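PDB 3H35: DUF4393 domain-containing protein from Alcanivorax borkumensis, which is of unknown function but, as a member of the Abi-alpha (abortive infection) family, may take part in defence against phage. Local coordinates for residues S127-Y132 with I157-L162. Residues are numbered along the deposited sequence; the frame is centred on the assembly and turned at random.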
ATOM      1  N   SER A 127      23.009  17.585  -4.105  1.00 32.45           N
ATOM      2  CA  SER A 127      22.670  18.985  -3.832  1.00 32.52           C
ATOM      3  C   SER A 127      21.718  19.153  -2.654  1.00 32.12           C
ATOM      4  O   SER A 127      21.618  20.229  -2.089  1.00 31.95           O
ATOM      5  CB  SER A 127      22.063  19.623  -5.076  1.00 31.92           C
ATOM      6  OG  SER A 127      20.792  19.057  -5.288  1.00 33.12           O
ATOM      7  N   LEU A 128      21.022  18.095  -2.270  1.00 32.48           N
ATOM      8  CA  LEU A 128      20.182  18.152  -1.089  1.00 32.22           C
ATOM      9  C   LEU A 128      20.917  17.819   0.239  1.00 32.31           C
ATOM     10  O   LEU A 128      20.266  17.638   1.284  1.00 31.47           O
ATOM     11  CB  LEU A 128      18.980  17.225  -1.294  1.00 33.01           C
ATOM     12  CG  LEU A 128      17.999  17.694  -2.399  1.00 32.72           C
ATOM     13  CD1 LEU A 128      16.918  16.656  -2.623  1.00 32.05           C
ATOM     14  CD2 LEU A 128      17.375  18.992  -2.032  1.00 33.59           C
ATOM     15  N   ARG A 129      22.256  17.716   0.206  1.00 31.91           N
ATOM     16  CA  ARG A 129      23.021  17.302   1.394  1.00 31.74           C
ATOM     17  C   ARG A 129      22.603  18.040   2.702  1.00 31.33           C
ATOM     18  O   ARG A 129      22.337  17.427   3.748  1.00 29.62           O
ATOM     19  CB  ARG A 129      24.534  17.442   1.162  1.00 31.77           C
ATOM     20  CG  ARG A 129      25.366  16.808   2.270  1.00 31.77           C
ATOM     21  CD  ARG A 129      26.863  16.744   1.926  1.00 33.99           C
ATOM     22  NE  ARG A 129      27.229  15.720   0.925  1.00 33.73           N
ATOM     23  CZ  ARG A 129      27.412  14.427   1.181  1.00 33.73           C
ATOM     24  NH1 ARG A 129      27.247  13.935   2.399  1.00 33.36           N
ATOM     25  NH2 ARG A 129      27.753  13.607   0.201  1.00 33.72           N
ATOM     26  N   THR A 130      22.545  19.358   2.618  1.00 31.39           N
ATOM     27  CA  THR A 130      22.165  20.166   3.766  1.00 32.15           C
ATOM     28  C   THR A 130      20.796  19.752   4.296  1.00 31.92           C
ATOM     29  O   THR A 130      20.639  19.553   5.512  1.00 31.93           O
ATOM     30  CB  THR A 130      22.176  21.634   3.384  1.00 32.19           C
ATOM     31  OG1 THR A 130      23.532  22.008   3.140  1.00 34.51           O
ATOM     32  CG2 THR A 130      21.621  22.490   4.491  1.00 33.44           C
ATOM     33  N   ASP A 131      19.831  19.562   3.383  1.00 31.02           N
ATOM     34  CA  ASP A 131      18.499  19.110   3.784  1.00 31.07           C
ATOM     35  C   ASP A 131      18.465  17.749   4.487  1.00 30.04           C
ATOM     36  O   ASP A 131      17.750  17.567   5.469  1.00 29.73           O
ATOM     37  CB  ASP A 131      17.561  19.096   2.585  1.00 31.97           C
ATOM     38  CG  ASP A 131      17.212  20.506   2.126  1.00 33.14           C
ATOM     39  OD1 ASP A 131      16.590  21.231   2.921  1.00 37.35           O
ATOM     40  OD2 ASP A 131      17.591  20.893   1.003  1.00 35.73           O
ATOM     41  N   TYR A 132      19.231  16.791   3.991  1.00 29.37           N
ATOM     42  CA  TYR A 132      19.322  15.515   4.686  1.00 29.38           C
ATOM     43  C   TYR A 132      19.796  15.717   6.126  1.00 29.89           C
ATOM     44  O   TYR A 132      19.251  15.101   7.051  1.00 29.63           O
ATOM     45  CB  TYR A 132      20.292  14.587   3.981  1.00 29.12           C
ATOM     46  CG  TYR A 132      19.849  14.153   2.593  1.00 28.86           C
ATOM     47  CD1 TYR A 132      18.702  13.397   2.411  1.00 26.21           C
ATOM     48  CD2 TYR A 132      20.610  14.468   1.465  1.00 28.11           C
ATOM     49  CE1 TYR A 132      18.291  13.012   1.133  1.00 26.70           C
ATOM     50  CE2 TYR A 132      20.219  14.087   0.204  1.00 28.60           C
ATOM     51  CZ  TYR A 132      19.056  13.345   0.031  1.00 27.72           C
ATOM     52  OH  TYR A 132      18.688  12.959  -1.247  1.00 27.01           O
ATOM     53  N   ILE A 157      19.082   4.087   7.886  1.00 27.35           N
ATOM     54  CA  ILE A 157      18.651   5.281   7.171  1.00 27.69           C
ATOM     55  C   ILE A 157      19.238   5.220   5.800  1.00 28.24           C
ATOM     56  O   ILE A 157      20.428   4.980   5.640  1.00 27.85           O
ATOM     57  CB  ILE A 157      19.200   6.570   7.762  1.00 27.75           C
ATOM     58  CG1 ILE A 157      18.780   6.705   9.229  1.00 28.57           C
ATOM     59  CG2 ILE A 157      18.694   7.779   6.925  1.00 27.27           C
ATOM     60  CD1 ILE A 157      19.260   7.961   9.934  1.00 27.97           C
ATOM     61  N   ARG A 158      18.408   5.479   4.808  1.00 28.60           N
ATOM     62  CA  ARG A 158      18.894   5.700   3.478  1.00 29.21           C
ATOM     63  C   ARG A 158      18.418   7.034   2.979  1.00 28.83           C
ATOM     64  O   ARG A 158      17.222   7.326   3.034  1.00 28.59           O
ATOM     65  CB  ARG A 158      18.432   4.606   2.529  1.00 29.34           C
ATOM     66  CG  ARG A 158      19.088   4.712   1.181  1.00 31.62           C
ATOM     67  CD  ARG A 158      18.803   3.462   0.327  1.00 37.09           C
ATOM     68  NE  ARG A 158      19.581   3.446  -0.919  1.00 39.58           N
ATOM     69  CZ  ARG A 158      19.116   3.803  -2.122  1.00 42.77           C
ATOM     70  NH1 ARG A 158      19.910   3.741  -3.190  1.00 43.19           N
ATOM     71  NH2 ARG A 158      17.865   4.209  -2.280  1.00 42.49           N
ATOM     72  N   ARG A 159      19.364   7.830   2.491  1.00 28.32           N
ATOM     73  CA  ARG A 159      19.076   9.106   1.900  1.00 29.01           C
ATOM     74  C   ARG A 159      18.579   8.916   0.468  1.00 28.81           C
ATOM     75  O   ARG A 159      19.239   8.337  -0.374  1.00 28.39           O
ATOM     76  CB  ARG A 159      20.290  10.016   1.919  1.00 29.05           C
ATOM     77  CG  ARG A 159      20.729  10.454   3.319  1.00 30.03           C
ATOM     78  CD  ARG A 159      22.078  11.124   3.234  1.00 32.72           C
ATOM     79  NE  ARG A 159      22.423  11.837   4.450  1.00 34.40           N
ATOM     80  CZ  ARG A 159      23.472  12.634   4.564  1.00 34.99           C
ATOM     81  NH1 ARG A 159      24.294  12.824   3.530  1.00 37.82           N
ATOM     82  NH2 ARG A 159      23.682  13.266   5.700  1.00 35.85           N
ATOM     83  N   GLU A 160      17.381   9.430   0.224  1.00 28.46           N
ATOM     84  CA  GLU A 160      16.732   9.297  -1.059  1.00 28.24           C
ATOM     85  C   GLU A 160      16.148  10.663  -1.488  1.00 27.56           C
ATOM     86  O   GLU A 160      16.313  11.684  -0.803  1.00 27.20           O
ATOM     87  CB  GLU A 160      15.667   8.200  -0.957  1.00 27.78           C
ATOM     88  CG  GLU A 160      16.263   6.812  -0.607  1.00 29.09           C
ATOM     89  CD  GLU A 160      15.235   5.697  -0.538  1.00 29.14           C
ATOM     90  OE1 GLU A 160      14.051   5.955  -0.223  1.00 30.12           O
ATOM     91  OE2 GLU A 160      15.623   4.544  -0.799  1.00 31.23           O
ATOM     92  N   THR A 161      15.497  10.667  -2.640  1.00 26.75           N
ATOM     93  CA  THR A 161      14.910  11.856  -3.195  1.00 26.30           C
ATOM     94  C   THR A 161      13.420  11.648  -3.498  1.00 25.97           C
ATOM     95  O   THR A 161      13.044  10.667  -4.143  1.00 25.85           O
ATOM     96  CB  THR A 161      15.660  12.238  -4.464  1.00 27.30           C
ATOM     97  OG1 THR A 161      17.069  12.335  -4.162  1.00 27.70           O
ATOM     98  CG2 THR A 161      15.124  13.569  -5.008  1.00 25.09           C
ATOM     99  N   LEU A 162      12.581  12.557  -3.016  1.00 25.17           N
ATOM    100  CA  LEU A 162      11.131  12.456  -3.179  1.00 26.06           C
ATOM    101  C   LEU A 162      10.754  13.182  -4.429  1.00 26.01           C
ATOM    102  O   LEU A 162      11.163  14.315  -4.607  1.00 26.60           O
ATOM    103  CB  LEU A 162      10.418  13.113  -1.996  1.00 26.42           C
ATOM    104  CG  LEU A 162       8.889  13.178  -1.972  1.00 26.73           C
ATOM    105  CD1 LEU A 162       8.308  11.738  -1.851  1.00 25.38           C
ATOM    106  CD2 LEU A 162       8.444  14.096  -0.798  1.00 23.37           C
TER
HETATM  107  O   HOH W   1      26.140  15.041   4.788  1.00 34.04           O
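Leu128 brings its CD1 methyl to within 4.3 Å of CG2 of Thr161, a loose apolar touch that suits a leucine reaching from the N-cap of helix 129-137 toward strand 156-164. The Leu128 carbonyl O accepts the first-turn bond from Tyr132 N. Arg129 is the solvent-side neighbour, its chain bent at chi3 (-74°). Its NH1 comes 3.4 Å from NH1 of Arg159. Two donors cannot bond each other, and a water bridges them instead, accepting from Arg129 NH1 at 2.9 Å and from Arg159 NH1 at 3.1 Å. The repulsion is probably eased by salt bridges to Glu126 from Arg129 and to Glu136 from Arg159.

Tyr132 carries most of the contact. The extended Arg159 chain lies over one face of its ring: CB makes a CH-pi contact 3.9 Å from the Tyr132 ring centroid, CG and CD continue over CD1 and CG, and the guanidinium ends above Tyr132 CB, its plane only 13° from that of the ring. Arginine fits here because its methylenes cover the aromatic face while its charged end goes on to the water and to Glu136. The Tyr132 ring also meets Phe124. At the ring's far end, Tyr132 OH donates to Glu160 O at 2.7 Å, approaching from above the carbonyl plane, and accepts from Thr125 N. A tyrosine thus combines an apolar body for the buried interface with a hydroxyl that satisfies backbone polar groups. Thr161 OG1, hydrogen-bonded to Asp123 O and Thr125 OG1, ties strand 156-164 to the end of strand 119-123 and the link into helix 129-137. The whole is an alpha+beta arrangement: helix 129-137 follows strand 119-123 and packs its first turn on the neighbouring inner strand 156-164 of an antiparallel sheet, pinned there by a tyrosine.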